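Local coordinates for protein CalS13 (Micromonospora echinospora, PDB 4ZAS) that binds dTDP-4-keto-6-deoxyglucose and probably transfers an amino group to a keto sugar with pyridoxal 5'-phosphate as cofactor, at residues A[325-339]-A[374-386]. Numbering follows the deposited sequence.
Sequences FWMYPLKVRDRPAFM and RVADRVVHIPVGW
Backbone hydrogen bonds join Y328 to I382 and L330 to V380 as antiparallel hydrogen-bonded pairs, and V332 N extends the ladder to R378 O (2.9 Å). At the other end a water bridges W326 O and V384 N. R335 adds the polar side-chain grip: with CG anti to the backbone N (chi1 -176°) and a bend at chi3, its NH1 reaches V379 O at 2.7 Å, in the guanidinium plane and on a lone pair, and A376 O at 2.9 Å, while D377 O lies over the centre of one guanidinium face. An alanine here would remove both bonds and is likely to leave the 376-379 turn less firmly held to the helix start. K331 CB packs over a face of the R378 guanidinium, 3.6 Å from NH2; that arginine also forms a salt bridge with E313. V380 CG1 meets F338 CE2 at 3.7 Å, whereas I382 CG2 approaches the edge of the same ring. V384 CB abuts Y328 CB (3.6 Å), their side chains crossing at about a right angle. Strands 328-332 and 379-382 thus form the centre and one edge of a small three-stranded antiparallel sheet with helix 390-401 against its L330 and I382 face, consistent with the C-terminal domain of fold-type I aminotransferases.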
ATOM      1  N   PHE A 325      -2.233 -24.668 -10.293  1.00 44.49           N
ATOM      2  CA  PHE A 325      -0.970 -24.823 -11.011  1.00 39.48           C
ATOM      3  C   PHE A 325      -0.453 -23.521 -11.617  1.00 45.92           C
ATOM      4  O   PHE A 325      -0.259 -23.432 -12.826  1.00 50.90           O
ATOM      5  CB  PHE A 325      -1.114 -25.880 -12.108  1.00 37.43           C
ATOM      6  CG  PHE A 325      -1.303 -27.278 -11.580  1.00 39.66           C
ATOM      7  CD1 PHE A 325      -0.231 -27.979 -11.060  1.00 41.99           C
ATOM      8  CD2 PHE A 325      -2.542 -27.891 -11.622  1.00 35.99           C
ATOM      9  CE1 PHE A 325      -0.391 -29.256 -10.583  1.00 50.18           C
ATOM     10  CE2 PHE A 325      -2.711 -29.167 -11.143  1.00 45.26           C
ATOM     11  CZ  PHE A 325      -1.633 -29.853 -10.625  1.00 52.20           C
ATOM     12  N   TRP A 326      -0.236 -22.515 -10.774  1.00 43.83           N
ATOM     13  CA  TRP A 326       0.298 -21.226 -11.216  1.00 41.38           C
ATOM     14  C   TRP A 326       1.671 -21.406 -11.852  1.00 45.68           C
ATOM     15  O   TRP A 326       2.027 -20.724 -12.825  1.00 45.70           O
ATOM     16  CB  TRP A 326       0.394 -20.252 -10.042  1.00 34.17           C
ATOM     17  CG  TRP A 326       0.790 -18.876 -10.453  1.00 39.90           C
ATOM     18  CD1 TRP A 326       0.208 -18.113 -11.429  1.00 41.25           C
ATOM     19  CD2 TRP A 326       1.848 -18.087  -9.904  1.00 38.10           C
ATOM     20  NE1 TRP A 326       0.835 -16.896 -11.508  1.00 43.44           N
ATOM     21  CE2 TRP A 326       1.846 -16.853 -10.582  1.00 40.88           C
ATOM     22  CE3 TRP A 326       2.789 -18.298  -8.897  1.00 40.06           C
ATOM     23  CZ2 TRP A 326       2.756 -15.842 -10.293  1.00 39.82           C
ATOM     24  CZ3 TRP A 326       3.696 -17.280  -8.607  1.00 43.01           C
ATOM     25  CH2 TRP A 326       3.671 -16.077  -9.303  1.00 41.95           C
ATOM     26  N   MET A 327       2.456 -22.280 -11.223  1.00 45.26           N
ATOM     27  CA  MET A 327       3.690 -22.804 -11.780  1.00 45.41           C
ATOM     28  C   MET A 327       3.656 -24.308 -11.546  1.00 44.60           C
ATOM     29  O   MET A 327       2.839 -24.781 -10.782  1.00 43.36           O
ATOM     30  CB  MET A 327       4.910 -22.151 -11.125  1.00 40.51           C
ATOM     31  CG  MET A 327       5.054 -20.686 -11.469  1.00 42.30           C
ATOM     32  SD  MET A 327       6.428 -19.855 -10.647  1.00 48.91           S
ATOM     33  CE  MET A 327       5.900 -19.942  -8.961  1.00 55.94           C
ATOM     34  N   TYR A 328       4.511 -25.069 -12.215  1.00 47.20           N
ATOM     35  CA  TYR A 328       4.551 -26.511 -11.989  1.00 43.12           C
ATOM     36  C   TYR A 328       5.798 -26.879 -11.169  1.00 45.59           C
ATOM     37  O   TYR A 328       6.923 -26.573 -11.580  1.00 43.48           O
ATOM     38  CB  TYR A 328       4.539 -27.271 -13.319  1.00 47.77           C
ATOM     39  CG  TYR A 328       4.338 -28.758 -13.160  1.00 42.11           C
ATOM     40  CD1 TYR A 328       5.411 -29.600 -12.940  1.00 43.06           C
ATOM     41  CD2 TYR A 328       3.071 -29.311 -13.204  1.00 39.08           C
ATOM     42  CE1 TYR A 328       5.233 -30.953 -12.780  1.00 46.99           C
ATOM     43  CE2 TYR A 328       2.879 -30.662 -13.040  1.00 50.27           C
ATOM     44  CZ  TYR A 328       3.960 -31.485 -12.832  1.00 52.34           C
ATOM     45  OH  TYR A 328       3.762 -32.842 -12.686  1.00 50.30           O
ATOM     46  N   PRO A 329       5.597 -27.514 -10.000  1.00 42.43           N
ATOM     47  CA  PRO A 329       6.647 -27.918  -9.059  1.00 38.30           C
ATOM     48  C   PRO A 329       7.294 -29.271  -9.392  1.00 50.00           C
ATOM     49  O   PRO A 329       6.600 -30.184  -9.852  1.00 54.52           O
ATOM     50  CB  PRO A 329       5.897 -28.018  -7.733  1.00 37.83           C
ATOM     51  CG  PRO A 329       4.558 -28.455  -8.125  1.00 41.41           C
ATOM     52  CD  PRO A 329       4.261 -27.810  -9.460  1.00 46.44           C
ATOM     53  N   LEU A 330       8.608 -29.374  -9.174  1.00 45.43           N
ATOM     54  CA  LEU A 330       9.336 -30.632  -9.208  1.00 44.50           C
ATOM     55  C   LEU A 330      10.349 -30.644  -8.063  1.00 50.08           C
ATOM     56  O   LEU A 330      10.799 -29.587  -7.626  1.00 44.62           O
ATOM     57  CB  LEU A 330      10.073 -30.824 -10.533  1.00 47.17           C
ATOM     58  CG  LEU A 330       9.256 -31.058 -11.797  1.00 49.22           C
ATOM     59  CD1 LEU A 330      10.199 -31.247 -12.990  1.00 45.27           C
ATOM     60  CD2 LEU A 330       8.311 -32.243 -11.616  1.00 53.85           C
ATOM     61  N   LYS A 331      10.702 -31.822  -7.561  1.00 52.25           N
ATOM     62  CA  LYS A 331      11.871 -31.908  -6.693  1.00 50.99           C
ATOM     63  C   LYS A 331      12.953 -32.712  -7.411  1.00 53.02           C
ATOM     64  O   LYS A 331      12.758 -33.892  -7.710  1.00 64.19           O
ATOM     65  CB  LYS A 331      11.511 -32.516  -5.344  1.00 47.59           C
ATOM     66  CG  LYS A 331      10.499 -31.689  -4.584  1.00 41.51           C
ATOM     67  CD  LYS A 331      10.000 -32.420  -3.373  1.00 45.13           C
ATOM     68  CE  LYS A 331       9.040 -33.536  -3.779  1.00 50.43           C
ATOM     69  NZ  LYS A 331       8.667 -34.406  -2.625  1.00 54.94           N
ATOM     70  N   VAL A 332      14.089 -32.078  -7.688  1.00 43.59           N
ATOM     71  CA  VAL A 332      15.100 -32.674  -8.558  1.00 45.48           C
ATOM     72  C   VAL A 332      16.462 -32.802  -7.896  1.00 48.87           C
ATOM     73  O   VAL A 332      16.860 -31.942  -7.117  1.00 63.40           O
ATOM     74  CB  VAL A 332      15.253 -31.850  -9.858  1.00 55.73           C
ATOM     75  CG1 VAL A 332      13.934 -31.764 -10.573  1.00 59.96           C
ATOM     76  CG2 VAL A 332      15.745 -30.439  -9.562  1.00 51.88           C
ATOM     77  N   ARG A 333      17.172 -33.884  -8.201  1.00 56.41           N
ATOM     78  CA  ARG A 333      18.587 -34.009  -7.856  1.00 61.02           C
ATOM     79  C   ARG A 333      19.371 -32.979  -8.670  1.00 58.60           C
ATOM     80  O   ARG A 333      18.978 -32.656  -9.790  1.00 58.65           O
ATOM     81  CB  ARG A 333      19.109 -35.429  -8.133  1.00 70.98           C
ATOM     82  CG  ARG A 333      19.138 -35.790  -9.622  1.00 77.38           C
ATOM     83  CD  ARG A 333      20.016 -37.004 -10.016  1.00 73.36           C
ATOM     84  NE  ARG A 333      19.979 -37.131 -11.473  1.00 77.75           N
ATOM     85  CZ  ARG A 333      20.764 -36.436 -12.307  1.00 81.21           C
ATOM     86  NH1 ARG A 333      21.675 -35.587 -11.836  1.00 68.12           N
ATOM     87  NH2 ARG A 333      20.647 -36.587 -13.622  1.00 87.52           N
ATOM     88  N   ASP A 334      20.458 -32.464  -8.102  1.00 57.01           N
ATOM     89  CA  ASP A 334      21.358 -31.534  -8.801  1.00 63.05           C
ATOM     90  C   ASP A 334      20.606 -30.370  -9.460  1.00 60.05           C
ATOM     91  O   ASP A 334      20.734 -30.141 -10.667  1.00 59.39           O
ATOM     92  CB  ASP A 334      22.187 -32.260  -9.867  1.00 66.15           C
ATOM     93  CG  ASP A 334      23.517 -31.551 -10.168  1.00 75.15           C
ATOM     94  OD1 ASP A 334      23.656 -30.353  -9.841  1.00 74.73           O
ATOM     95  OD2 ASP A 334      24.420 -32.181 -10.772  1.00 81.69           O
ATOM     96  N   ARG A 335      19.807 -29.654  -8.678  1.00 53.41           N
ATOM     97  CA  ARG A 335      19.015 -28.547  -9.219  1.00 56.09           C
ATOM     98  C   ARG A 335      19.811 -27.509 -10.035  1.00 59.15           C
ATOM     99  O   ARG A 335      19.296 -27.019 -11.041  1.00 56.04           O
ATOM    100  CB  ARG A 335      18.258 -27.824  -8.104  1.00 44.43           C
ATOM    101  CG  ARG A 335      17.349 -26.737  -8.640  1.00 42.57           C
ATOM    102  CD  ARG A 335      16.571 -26.040  -7.533  1.00 43.66           C
ATOM    103  NE  ARG A 335      17.481 -25.452  -6.559  1.00 49.28           N
ATOM    104  CZ  ARG A 335      17.149 -25.140  -5.314  1.00 45.59           C
ATOM    105  NH1 ARG A 335      15.906 -25.319  -4.896  1.00 39.20           N
ATOM    106  NH2 ARG A 335      18.057 -24.626  -4.501  1.00 46.68           N
ATOM    107  N   PRO A 336      21.041 -27.142  -9.603  1.00 59.50           N
ATOM    108  CA  PRO A 336      21.741 -26.160 -10.444  1.00 55.88           C
ATOM    109  C   PRO A 336      22.002 -26.644 -11.878  1.00 59.34           C
ATOM    110  O   PRO A 336      21.821 -25.867 -12.817  1.00 60.92           O
ATOM    111  CB  PRO A 336      23.066 -25.944  -9.704  1.00 50.03           C
ATOM    112  CG  PRO A 336      22.781 -26.296  -8.290  1.00 49.52           C
ATOM    113  CD  PRO A 336      21.780 -27.413  -8.352  1.00 48.92           C
ATOM    114  N   ALA A 337      22.405 -27.905 -12.045  1.00 58.33           N
ATOM    115  CA  ALA A 337      22.623 -28.447 -13.384  1.00 57.16           C
ATOM    116  C   ALA A 337      21.284 -28.552 -14.115  1.00 60.26           C
ATOM    117  O   ALA A 337      21.220 -28.338 -15.325  1.00 68.86           O
ATOM    118  CB  ALA A 337      23.339 -29.804 -13.328  1.00 54.96           C
ATOM    119  N   PHE A 338      20.218 -28.850 -13.379  1.00 49.65           N
ATOM    120  CA  PHE A 338      18.878 -28.928 -13.967  1.00 54.63           C
ATOM    121  C   PHE A 338      18.444 -27.587 -14.582  1.00 52.19           C
ATOM    122  O   PHE A 338      18.084 -27.507 -15.754  1.00 52.86           O
ATOM    123  CB  PHE A 338      17.860 -29.349 -12.905  1.00 50.04           C
ATOM    124  CG  PHE A 338      16.433 -29.419 -13.407  1.00 56.38           C
ATOM    125  CD1 PHE A 338      15.972 -30.528 -14.090  1.00 55.83           C
ATOM    126  CD2 PHE A 338      15.559 -28.352 -13.218  1.00 57.80           C
ATOM    127  CE1 PHE A 338      14.666 -30.591 -14.545  1.00 45.34           C
ATOM    128  CE2 PHE A 338      14.257 -28.409 -13.683  1.00 54.30           C
ATOM    129  CZ  PHE A 338      13.814 -29.536 -14.347  1.00 43.40           C
ATOM    130  N   MET A 339      18.492 -26.537 -13.775  1.00 51.99           N
ATOM    131  CA  MET A 339      18.056 -25.207 -14.199  1.00 50.26           C
ATOM    132  C   MET A 339      18.940 -24.743 -15.331  1.00 47.52           C
ATOM    133  O   MET A 339      18.466 -24.124 -16.281  1.00 50.42           O
ATOM    134  CB  MET A 339      18.099 -24.220 -13.027  1.00 46.90           C
ATOM    135  CG  MET A 339      17.348 -24.717 -11.810  1.00 50.17           C
ATOM    136  SD  MET A 339      17.128 -23.486 -10.528  1.00 57.98           S
ATOM    137  CE  MET A 339      18.742 -23.576  -9.730  1.00 61.62           C
ATOM    138  N   ARG A 374      14.685 -31.049   3.752  1.00 59.35           N
ATOM    139  CA  ARG A 374      14.664 -32.162   2.815  1.00 59.65           C
ATOM    140  C   ARG A 374      14.267 -31.742   1.381  1.00 57.00           C
ATOM    141  O   ARG A 374      14.585 -32.466   0.427  1.00 52.91           O
ATOM    142  CB  ARG A 374      13.722 -33.256   3.343  1.00 61.14           C
ATOM    143  CG  ARG A 374      14.043 -34.634   2.818  1.00 69.98           C
ATOM    144  CD  ARG A 374      15.507 -34.879   3.156  1.00 86.76           C
ATOM    145  NE  ARG A 374      16.028 -36.187   2.774  1.00100.80           N
ATOM    146  CZ  ARG A 374      17.323 -36.416   2.561  1.00105.05           C
ATOM    147  NH1 ARG A 374      18.182 -35.407   2.669  1.00107.75           N
ATOM    148  NH2 ARG A 374      17.764 -37.629   2.225  1.00100.08           N
ATOM    149  N   VAL A 375      13.602 -30.589   1.217  1.00 48.59           N
ATOM    150  CA  VAL A 375      13.207 -30.137  -0.133  1.00 53.15           C
ATOM    151  C   VAL A 375      13.800 -28.794  -0.619  1.00 52.69           C
ATOM    152  O   VAL A 375      13.783 -28.519  -1.821  1.00 48.91           O
ATOM    153  CB  VAL A 375      11.674 -30.049  -0.267  1.00 48.81           C
ATOM    154  CG1 VAL A 375      11.060 -31.396  -0.073  1.00 56.13           C
ATOM    155  CG2 VAL A 375      11.106 -29.046   0.699  1.00 37.45           C
ATOM    156  N   ALA A 376      14.324 -27.977   0.289  1.00 54.43           N
ATOM    157  CA  ALA A 376      14.716 -26.597  -0.044  1.00 50.40           C
ATOM    158  C   ALA A 376      15.689 -26.502  -1.216  1.00 58.45           C
ATOM    159  O   ALA A 376      15.536 -25.628  -2.064  1.00 56.43           O
ATOM    160  CB  ALA A 376      15.308 -25.912   1.172  1.00 39.19           C
ATOM    161  N   ASP A 377      16.656 -27.421  -1.283  1.00 64.15           N
ATOM    162  CA  ASP A 377      17.668 -27.401  -2.345  1.00 58.85           C
ATOM    163  C   ASP A 377      17.267 -28.248  -3.559  1.00 53.91           C
ATOM    164  O   ASP A 377      18.031 -28.376  -4.514  1.00 51.52           O
ATOM    165  CB  ASP A 377      19.022 -27.878  -1.813  1.00 62.74           C
ATOM    166  CG  ASP A 377      19.475 -27.104  -0.586  1.00 71.35           C
ATOM    167  OD1 ASP A 377      19.298 -25.863  -0.575  1.00 76.92           O
ATOM    168  OD2 ASP A 377      20.035 -27.723   0.349  1.00 64.28           O
ATOM    169  N   ARG A 378      16.074 -28.837  -3.509  1.00 49.99           N
ATOM    170  CA  ARG A 378      15.611 -29.715  -4.582  1.00 50.86           C
ATOM    171  C   ARG A 378      14.415 -29.102  -5.336  1.00 54.55           C
ATOM    172  O   ARG A 378      14.170 -29.436  -6.496  1.00 54.70           O
ATOM    173  CB  ARG A 378      15.256 -31.099  -4.019  1.00 48.28           C
ATOM    174  CG  ARG A 378      16.454 -31.897  -3.504  1.00 49.79           C
ATOM    175  CD  ARG A 378      16.023 -33.077  -2.635  1.00 53.06           C
ATOM    176  NE  ARG A 378      15.122 -33.987  -3.330  1.00 54.27           N
ATOM    177  CZ  ARG A 378      13.924 -34.349  -2.874  1.00 57.77           C
ATOM    178  NH1 ARG A 378      13.485 -33.899  -1.700  1.00 44.30           N
ATOM    179  NH2 ARG A 378      13.170 -35.183  -3.584  1.00 56.46           N
ATOM    180  N   VAL A 379      13.662 -28.222  -4.675  1.00 53.51           N
ATOM    181  CA  VAL A 379      12.451 -27.648  -5.276  1.00 51.86           C
ATOM    182  C   VAL A 379      12.784 -26.738  -6.451  1.00 51.73           C
ATOM    183  O   VAL A 379      13.776 -26.004  -6.431  1.00 52.97           O
ATOM    184  CB  VAL A 379      11.621 -26.880  -4.254  1.00 45.56           C
ATOM    185  CG1 VAL A 379      12.402 -25.677  -3.741  1.00 49.63           C
ATOM    186  CG2 VAL A 379      10.334 -26.444  -4.875  1.00 39.94           C
ATOM    187  N   VAL A 380      11.981 -26.825  -7.501  1.00 41.99           N
ATOM    188  CA  VAL A 380      12.232 -26.015  -8.670  1.00 41.93           C
ATOM    189  C   VAL A 380      10.910 -25.841  -9.396  1.00 54.42           C
ATOM    190  O   VAL A 380      10.021 -26.669  -9.253  1.00 61.64           O
ATOM    191  CB  VAL A 380      13.313 -26.646  -9.566  1.00 46.17           C
ATOM    192  CG1 VAL A 380      12.773 -27.885 -10.304  1.00 47.84           C
ATOM    193  CG2 VAL A 380      13.803 -25.638 -10.539  1.00 45.96           C
ATOM    194  N   HIS A 381      10.755 -24.758 -10.150  1.00 56.37           N
ATOM    195  CA  HIS A 381       9.495 -24.512 -10.837  1.00 52.05           C
ATOM    196  C   HIS A 381       9.699 -24.328 -12.331  1.00 52.09           C
ATOM    197  O   HIS A 381      10.631 -23.641 -12.760  1.00 63.81           O
ATOM    198  CB  HIS A 381       8.806 -23.286 -10.241  1.00 32.71           C
ATOM    199  CG  HIS A 381       8.515 -23.422  -8.779  1.00 43.64           C
ATOM    200  ND1 HIS A 381       9.446 -23.128  -7.807  1.00 44.24           N
ATOM    201  CD2 HIS A 381       7.412 -23.854  -8.124  1.00 40.71           C
ATOM    202  CE1 HIS A 381       8.922 -23.354  -6.613  1.00 41.44           C
ATOM    203  NE2 HIS A 381       7.687 -23.797  -6.778  1.00 42.44           N
ATOM    204  N   ILE A 382       8.801 -24.909 -13.119  1.00 35.01           N
ATOM    205  CA  ILE A 382       8.932 -24.889 -14.565  1.00 43.08           C
ATOM    206  C   ILE A 382       7.639 -24.294 -15.134  1.00 48.66           C
ATOM    207  O   ILE A 382       6.574 -24.413 -14.524  1.00 49.12           O
ATOM    208  CB  ILE A 382       9.224 -26.292 -15.123  1.00 37.38           C
ATOM    209  CG1 ILE A 382       7.996 -27.187 -14.968  1.00 42.76           C
ATOM    210  CG2 ILE A 382      10.436 -26.898 -14.437  1.00 38.33           C
ATOM    211  CD1 ILE A 382       8.137 -28.509 -15.622  1.00 44.03           C
ATOM    212  N   PRO A 383       7.726 -23.647 -16.306  1.00 45.72           N
ATOM    213  CA  PRO A 383       6.586 -22.983 -16.939  1.00 40.47           C
ATOM    214  C   PRO A 383       5.455 -23.940 -17.206  1.00 44.78           C
ATOM    215  O   PRO A 383       5.719 -25.016 -17.726  1.00 57.47           O
ATOM    216  CB  PRO A 383       7.165 -22.470 -18.255  1.00 35.63           C
ATOM    217  CG  PRO A 383       8.618 -22.362 -18.010  1.00 43.12           C
ATOM    218  CD  PRO A 383       8.948 -23.503 -17.108  1.00 41.47           C
ATOM    219  N   VAL A 384       4.229 -23.553 -16.868  1.00 45.29           N
ATOM    220  CA  VAL A 384       3.065 -24.413 -17.042  1.00 44.29           C
ATOM    221  C   VAL A 384       1.861 -23.590 -17.493  1.00 45.45           C
ATOM    222  O   VAL A 384       0.829 -24.155 -17.861  1.00 50.54           O
ATOM    223  CB  VAL A 384       2.755 -25.188 -15.727  1.00 41.18           C
ATOM    224  CG1 VAL A 384       2.124 -24.266 -14.704  1.00 37.44           C
ATOM    225  CG2 VAL A 384       1.880 -26.433 -15.986  1.00 40.51           C
ATOM    226  N   GLY A 385       2.008 -22.259 -17.490  1.00 39.15           N
ATOM    227  CA  GLY A 385       0.910 -21.338 -17.778  1.00 36.16           C
ATOM    228  C   GLY A 385       0.238 -21.344 -19.151  1.00 45.79           C
ATOM    229  O   GLY A 385       0.595 -22.130 -20.034  1.00 52.15           O
ATOM    230  N   TRP A 386      -0.742 -20.452 -19.317  1.00 49.64           N
ATOM    231  CA  TRP A 386      -1.617 -20.376 -20.500  1.00 43.27           C
ATOM    232  C   TRP A 386      -0.918 -19.964 -21.804  1.00 44.21           C
ATOM    233  O   TRP A 386      -1.505 -20.068 -22.881  1.00 51.91           O
ATOM    234  CB  TRP A 386      -2.784 -19.405 -20.226  1.00 44.73           C
ATOM    235  CG  TRP A 386      -2.330 -18.068 -19.687  1.00 53.43           C
ATOM    236  CD1 TRP A 386      -2.302 -17.679 -18.375  1.00 50.39           C
ATOM    237  CD2 TRP A 386      -1.797 -16.967 -20.444  1.00 50.34           C
ATOM    238  NE1 TRP A 386      -1.797 -16.400 -18.272  1.00 47.93           N
ATOM    239  CE2 TRP A 386      -1.483 -15.939 -19.522  1.00 46.45           C
ATOM    240  CE3 TRP A 386      -1.561 -16.748 -21.809  1.00 43.35           C
ATOM    241  CZ2 TRP A 386      -0.940 -14.712 -19.921  1.00 43.90           C
ATOM    242  CZ3 TRP A 386      -1.023 -15.527 -22.203  1.00 40.89           C
ATOM    243  CH2 TRP A 386      -0.726 -14.521 -21.257  1.00 43.04           C
TER
HETATM  244  O   HOH W   1       3.906 -21.223 -15.261  1.00 53.45           O
HETATM  245  O   HOH W   2      14.748 -35.715  -6.087  1.00 47.01           O